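Local coordinates for protein phospho-2-dehydro-3-deoxyheptonate aldolase (Francisella tularensis, PDB 3TQK) that probably catalyses the stereospecific condensation of phosphoenolpyruvate with D-erythrose 4-phosphate to DAHP, the first step of chorismate biosynthesis, and carries a manganese site, at residues 165-168 against 169-172; 32-35 against 36-40. All coordinates share one frame; numbering follows the deposited sequence.

Contact 1 (165-168 against 169-172)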
ATOM      1  N   GLU A 165       1.813  -3.259  -5.159  1.00 23.41           N
ATOM      2  CA  GLU A 165       2.862  -3.944  -4.416  1.00 23.98           C
ATOM      3  C   GLU A 165       2.524  -4.081  -2.935  1.00 23.28           C
ATOM      4  O   GLU A 165       3.349  -4.550  -2.158  1.00 24.70           O
ATOM      5  CB  GLU A 165       4.176  -3.199  -4.537  1.00 25.29           C
ATOM      6  CG  GLU A 165       4.850  -3.273  -5.889  1.00 27.71           C
ATOM      7  CD  GLU A 165       6.160  -2.519  -5.883  1.00 31.05           C
ATOM      8  OE1 GLU A 165       6.104  -1.273  -5.952  1.00 32.87           O
ATOM      9  OE2 GLU A 165       7.230  -3.161  -5.794  1.00 31.21           O
ATOM     10  N   SER A 166       1.336  -3.665  -2.530  1.00 21.97           N
ATOM     11  CA  SER A 166       1.000  -3.618  -1.110  1.00 21.50           C
ATOM     12  C   SER A 166       0.494  -4.974  -0.637  1.00 20.83           C
ATOM     13  O   SER A 166      -0.486  -5.490  -1.147  1.00 19.06           O
ATOM     14  CB  SER A 166      -0.073  -2.564  -0.861  1.00 20.78           C
ATOM     15  OG  SER A 166      -0.527  -2.588   0.466  1.00 19.64           O
ATOM     16  N   GLN A 167       1.155  -5.518   0.370  1.00 21.98           N
ATOM     17  CA  GLN A 167       0.870  -6.862   0.843  1.00 22.43           C
ATOM     18  C   GLN A 167      -0.575  -7.031   1.337  1.00 21.52           C
ATOM     19  O   GLN A 167      -1.232  -8.035   1.013  1.00 21.60           O
ATOM     20  CB  GLN A 167       1.867  -7.243   1.935  1.00 23.52           C
ATOM     21  CG  GLN A 167       1.701  -8.663   2.496  1.00 25.32           C
ATOM     22  CD  GLN A 167       1.805  -9.763   1.448  1.00 26.03           C
ATOM     23  OE1 GLN A 167       1.127 -10.788   1.555  1.00 28.13           O
ATOM     24  NE2 GLN A 167       2.643  -9.561   0.439  1.00 25.76           N
ATOM     25  N   VAL A 168      -1.085  -6.071   2.098  1.00 21.12           N
ATOM     26  CA  VAL A 168      -2.425  -6.231   2.671  1.00 21.00           C
ATOM     27  C   VAL A 168      -3.487  -6.137   1.573  1.00 19.86           C
ATOM     28  O   VAL A 168      -4.561  -6.717   1.706  1.00 18.65           O
ATOM     29  CB  VAL A 168      -2.727  -5.230   3.824  1.00 21.59           C
ATOM     30  CG1 VAL A 168      -4.116  -5.524   4.462  1.00 22.46           C
ATOM     31  CG2 VAL A 168      -1.646  -5.325   4.911  1.00 23.80           C
ATOM     32  N   HIS A 169      -3.170  -5.434   0.484  1.00 19.59           N
ATOM     33  CA  HIS A 169      -4.092  -5.337  -0.640  1.00 19.18           C
ATOM     34  C   HIS A 169      -4.212  -6.648  -1.430  1.00 18.97           C
ATOM     35  O   HIS A 169      -5.314  -7.032  -1.839  1.00 17.62           O
ATOM     36  CB  HIS A 169      -3.734  -4.145  -1.530  1.00 19.65           C
ATOM     37  CG  HIS A 169      -4.027  -2.835  -0.870  1.00 19.79           C
ATOM     38  ND1 HIS A 169      -3.151  -2.239   0.016  1.00 19.87           N
ATOM     39  CD2 HIS A 169      -5.137  -2.059  -0.887  1.00 18.59           C
ATOM     40  CE1 HIS A 169      -3.693  -1.123   0.475  1.00 19.85           C
ATOM     41  NE2 HIS A 169      -4.897  -0.990  -0.058  1.00 19.05           N
ATOM     42  N   ARG A 170      -3.092  -7.346  -1.611  1.00 19.19           N
ATOM     43  CA  ARG A 170      -3.127  -8.686  -2.191  1.00 19.45           C
ATOM     44  C   ARG A 170      -3.909  -9.630  -1.258  1.00 18.90           C
ATOM     45  O   ARG A 170      -4.773 -10.382  -1.693  1.00 18.41           O
ATOM     46  CB  ARG A 170      -1.704  -9.184  -2.434  1.00 20.56           C
ATOM     47  CG  ARG A 170      -0.924  -8.322  -3.414  1.00 21.20           C
ATOM     48  CD  ARG A 170       0.585  -8.545  -3.322  1.00 22.51           C
ATOM     49  NE  ARG A 170       1.280  -7.861  -4.417  1.00 23.12           N
ATOM     50  CZ  ARG A 170       2.466  -8.209  -4.903  1.00 24.31           C
ATOM     51  NH1 ARG A 170       3.135  -9.220  -4.383  1.00 25.41           N
ATOM     52  NH2 ARG A 170       3.000  -7.526  -5.905  1.00 26.15           N
ATOM     53  N   GLU A 171      -3.654  -9.538   0.035  1.00 19.50           N
ATOM     54  CA  GLU A 171      -4.361 -10.370   1.014  1.00 19.78           C
ATOM     55  C   GLU A 171      -5.860 -10.100   1.032  1.00 19.22           C
ATOM     56  O   GLU A 171      -6.685 -11.030   1.052  1.00 18.98           O
ATOM     57  CB  GLU A 171      -3.781 -10.110   2.391  1.00 20.68           C
ATOM     58  CG  GLU A 171      -2.323 -10.569   2.514  1.00 22.15           C
ATOM     59  CD  GLU A 171      -1.646 -10.085   3.768  1.00 23.53           C
ATOM     60  OE1 GLU A 171      -2.105  -9.112   4.401  1.00 26.05           O
ATOM     61  OE2 GLU A 171      -0.630 -10.688   4.125  1.00 26.87           O
ATOM     62  N   LEU A 172      -6.192  -8.815   1.041  1.00 18.85           N
ATOM     63  CA  LEU A 172      -7.568  -8.342   0.977  1.00 18.97           C
ATOM     64  C   LEU A 172      -8.273  -8.902  -0.258  1.00 18.31           C
ATOM     65  O   LEU A 172      -9.385  -9.409  -0.168  1.00 18.44           O
ATOM     66  CB  LEU A 172      -7.581  -6.803   0.944  1.00 19.14           C
ATOM     67  CG  LEU A 172      -8.886  -6.113   0.580  1.00 20.95           C
ATOM     68  CD1 LEU A 172      -9.925  -6.329   1.696  1.00 24.68           C
ATOM     69  CD2 LEU A 172      -8.651  -4.640   0.356  1.00 23.50           C
TER
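S166 OG and H169 ND1 share a short hydrogen bond of 2.7 Å at the start of helix 167-173. The hydroxyl meets the imidazole at its edge, in the ring plane. It gets there because OG stands opposite the backbone N of S166 (chi1 174°), swung forward to the residue three places on. The far ring nitrogen, H169 NE2, bonds to L142 O, so the imidazole is held at both nitrogens and its rotation is fixed. S166 occupies the N-cap position, yet its hydroxyl goes to the histidine ring and makes no capping bond. Its carbonyl accepts the first helical bond, from R170 N to S166 O at 3.2 Å, and H169 N adds a weak one. The next two backbone bonds run from E171 N to Q167 O at 3.0 Å and from L172 N to V168 O at 2.7 Å.

R170 stretches from CG to NE back past the helix start, with CD 3.9 Å from S166 O and NH2 3.9 Å from E165 CA. Its NE bonds to V164 O and its NH1 to T97 O of the second subunit, while the E165 carboxylate turns to T186 OG1 of that subunit. E171 folds back over the preceding turn. Its CG lies 3.1 Å from Q167 O, and OE1 comes to 3.4 Å from V168 CA. The side chains of E171 and Q167 cross at about a right angle, their flat ends 82° apart.

Helix 167-173 belongs to the beta-alpha-beta crossover between barrel strands 156-159 and 179-183. Through H169 and R170, polar bonds link its start to the loop after strand 137-140, to V164 and to the second subunit.

Contact 2 (32-35 against 36-40)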
ATOM      1  N   THR A  32     -28.683  -9.283  -9.243  1.00 27.80           N
ATOM      2  CA  THR A  32     -27.793  -8.588 -10.167  1.00 25.74           C
ATOM      3  C   THR A  32     -26.332  -8.919  -9.864  1.00 24.19           C
ATOM      4  O   THR A  32     -25.544  -9.175 -10.782  1.00 23.15           O
ATOM      5  CB  THR A  32     -28.008  -7.059 -10.116  1.00 26.12           C
ATOM      6  OG1 THR A  32     -29.349  -6.758 -10.493  1.00 25.64           O
ATOM      7  CG2 THR A  32     -27.050  -6.308 -11.061  1.00 24.59           C
ATOM      8  N   VAL A  33     -25.965  -8.922  -8.586  1.00 23.28           N
ATOM      9  CA  VAL A  33     -24.584  -9.190  -8.213  1.00 21.77           C
ATOM     10  C   VAL A  33     -24.234 -10.646  -8.499  1.00 22.25           C
ATOM     11  O   VAL A  33     -23.212 -10.930  -9.115  1.00 21.32           O
ATOM     12  CB  VAL A  33     -24.292  -8.857  -6.733  1.00 21.55           C
ATOM     13  CG1 VAL A  33     -22.859  -9.230  -6.374  1.00 18.76           C
ATOM     14  CG2 VAL A  33     -24.535  -7.361  -6.449  1.00 20.85           C
ATOM     15  N   ARG A  34     -25.096 -11.562  -8.068  1.00 23.74           N
ATOM     16  CA  ARG A  34     -24.849 -12.983  -8.235  1.00 24.49           C
ATOM     17  C   ARG A  34     -24.623 -13.311  -9.702  1.00 24.39           C
ATOM     18  O   ARG A  34     -23.633 -13.957 -10.059  1.00 24.18           O
ATOM     19  CB  ARG A  34     -26.017 -13.816  -7.707  1.00 26.14           C
ATOM     20  CG  ARG A  34     -25.775 -15.337  -7.838  1.00 28.58           C
ATOM     21  CD  ARG A  34     -26.938 -16.147  -7.333  1.00 32.26           C
ATOM     22  NE  ARG A  34     -28.158 -15.820  -8.063  1.00 35.30           N
ATOM     23  CZ  ARG A  34     -29.385 -16.129  -7.652  1.00 39.89           C
ATOM     24  NH1 ARG A  34     -29.581 -16.800  -6.516  1.00 41.06           N
ATOM     25  NH2 ARG A  34     -30.433 -15.760  -8.379  1.00 42.36           N
ATOM     26  N   LYS A  35     -25.530 -12.833 -10.545  1.00 24.88           N
ATOM     27  CA  LYS A  35     -25.480 -13.110 -11.970  1.00 25.35           C
ATOM     28  C   LYS A  35     -24.292 -12.441 -12.643  1.00 23.76           C
ATOM     29  O   LYS A  35     -23.522 -13.101 -13.351  1.00 23.61           O
ATOM     30  CB  LYS A  35     -26.782 -12.658 -12.624  1.00 27.03           C
ATOM     31  CG  LYS A  35     -26.877 -12.838 -14.138  1.00 29.71           C
ATOM     32  CD  LYS A  35     -28.249 -12.325 -14.603  1.00 34.05           C
ATOM     33  CE  LYS A  35     -28.475 -12.456 -16.092  1.00 36.20           C
ATOM     34  NZ  LYS A  35     -29.955 -12.542 -16.346  1.00 40.46           N
ATOM     35  N   SER A  36     -24.126 -11.145 -12.419  1.00 22.68           N
ATOM     36  CA  SER A  36     -23.060 -10.401 -13.081  1.00 21.93           C
ATOM     37  C   SER A  36     -21.677 -10.893 -12.669  1.00 21.43           C
ATOM     38  O   SER A  36     -20.744 -10.860 -13.473  1.00 21.43           O
ATOM     39  CB  SER A  36     -23.194  -8.897 -12.808  1.00 22.25           C
ATOM     40  OG  SER A  36     -23.196  -8.595 -11.426  1.00 21.55           O
ATOM     41  N   ARG A  37     -21.542 -11.357 -11.424  1.00 21.12           N
ATOM     42  CA  ARG A  37     -20.269 -11.908 -10.953  1.00 20.48           C
ATOM     43  C   ARG A  37     -19.891 -13.174 -11.716  1.00 21.03           C
ATOM     44  O   ARG A  37     -18.726 -13.355 -12.076  1.00 20.42           O
ATOM     45  CB  ARG A  37     -20.302 -12.214  -9.458  1.00 19.94           C
ATOM     46  CG  ARG A  37     -20.062 -11.028  -8.584  1.00 19.52           C
ATOM     47  CD  ARG A  37     -20.084 -11.434  -7.135  1.00 19.68           C
ATOM     48  NE  ARG A  37     -19.797 -10.338  -6.213  1.00 17.42           N
ATOM     49  CZ  ARG A  37     -19.937 -10.423  -4.891  1.00 18.95           C
ATOM     50  NH1 ARG A  37     -20.355 -11.546  -4.336  1.00 19.43           N
ATOM     51  NH2 ARG A  37     -19.660  -9.385  -4.111  1.00 20.56           N
ATOM     52  N   LYS A  38     -20.864 -14.054 -11.938  1.00 22.23           N
ATOM     53  CA  LYS A  38     -20.616 -15.256 -12.728  1.00 23.27           C
ATOM     54  C   LYS A  38     -20.235 -14.852 -14.155  1.00 22.82           C
ATOM     55  O   LYS A  38     -19.275 -15.362 -14.724  1.00 22.08           O
ATOM     56  CB  LYS A  38     -21.835 -16.181 -12.759  1.00 24.66           C
ATOM     57  CG  LYS A  38     -22.150 -16.888 -11.444  1.00 27.51           C
ATOM     58  CD  LYS A  38     -23.340 -17.839 -11.653  1.00 32.00           C
ATOM     59  CE  LYS A  38     -24.163 -18.076 -10.379  1.00 34.12           C
ATOM     60  NZ  LYS A  38     -25.581 -18.472 -10.725  1.00 35.85           N
ATOM     61  N   GLU A  39     -20.982 -13.909 -14.707  1.00 22.83           N
ATOM     62  CA  GLU A  39     -20.706 -13.405 -16.042  1.00 23.25           C
ATOM     63  C   GLU A  39     -19.309 -12.793 -16.214  1.00 22.13           C
ATOM     64  O   GLU A  39     -18.638 -13.093 -17.200  1.00 22.59           O
ATOM     65  CB  GLU A  39     -21.795 -12.422 -16.467  1.00 24.19           C
ATOM     66  CG  GLU A  39     -23.170 -13.111 -16.661  1.00 26.95           C
ATOM     67  CD  GLU A  39     -24.235 -12.195 -17.276  1.00 30.91           C
ATOM     68  OE1 GLU A  39     -23.925 -11.014 -17.565  1.00 30.02           O
ATOM     69  OE2 GLU A  39     -25.384 -12.676 -17.482  1.00 35.27           O
ATOM     70  N   ILE A  40     -18.853 -11.952 -15.285  1.00 20.74           N
ATOM     71  CA  ILE A  40     -17.513 -11.348 -15.442  1.00 19.63           C
ATOM     72  C   ILE A  40     -16.410 -12.387 -15.203  1.00 19.43           C
ATOM     73  O   ILE A  40     -15.370 -12.336 -15.866  1.00 19.81           O
ATOM     74  CB  ILE A  40     -17.285 -10.098 -14.540  1.00 18.91           C
ATOM     75  CG1 ILE A  40     -16.010  -9.353 -14.944  1.00 18.87           C
ATOM     76  CG2 ILE A  40     -17.217 -10.474 -13.055  1.00 17.22           C
ATOM     77  CD1 ILE A  40     -15.947  -8.902 -16.382  1.00 16.70           C
TER
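S36 OG donates a 2.5 Å hydrogen bond to T32 O, one turn back in helix 27-45, which comes before the first strand (51-56) of the eight-stranded TIM barrel. S36 N bonds to the same carbonyl oxygen at 2.9 Å, so two donors grip T32 O from opposite faces of its plane. The hydroxyl can fold back in this way because it sits between the backbone N and the carbonyl carbon (chi1 57°).

V33 and R37 run side by side, and V33 CG1 rests on one face of the R37 guanidinium, 3.3 Å above its plane and set off from its centre. K35 and E39 cross obliquely, K35 CE lying 3.4 Å from E39 OE2. Their charged ends, K35 NZ and E39 OE2, are 4.7 Å apart. R34 and K38 lie alongside each other, an alignment that brings like charges near, R34 NE to K38 NZ 4.6 Å.

Farther out, E39 OE1 makes its salt bridge with R50. S36 OG also bonds to T155 OG1, which ties the inner side of the helix to the segment just before strand 156-159. From that same segment I154 O accepts a bond from R37 NH2, which helps to set the guanidinium over V33 CG1.

Both contacts are local, but they hold different elements: contact 1 lies at the start of the short helix 167-173 between two barrel strands, contact 2 within the long helix 27-45 ahead of the barrel. Their centres are 24 Å apart and their nearest atoms about 11 Å, without touching. Contact 1 is buried and meets the second subunit, to which E165 and R170 bond. Contact 2 is partly exposed and touches no other chain; its inner side is bonded to the loop leading into strand 156-159, whereas its lysines and R34 lie exposed. Both lie away from the manganese site.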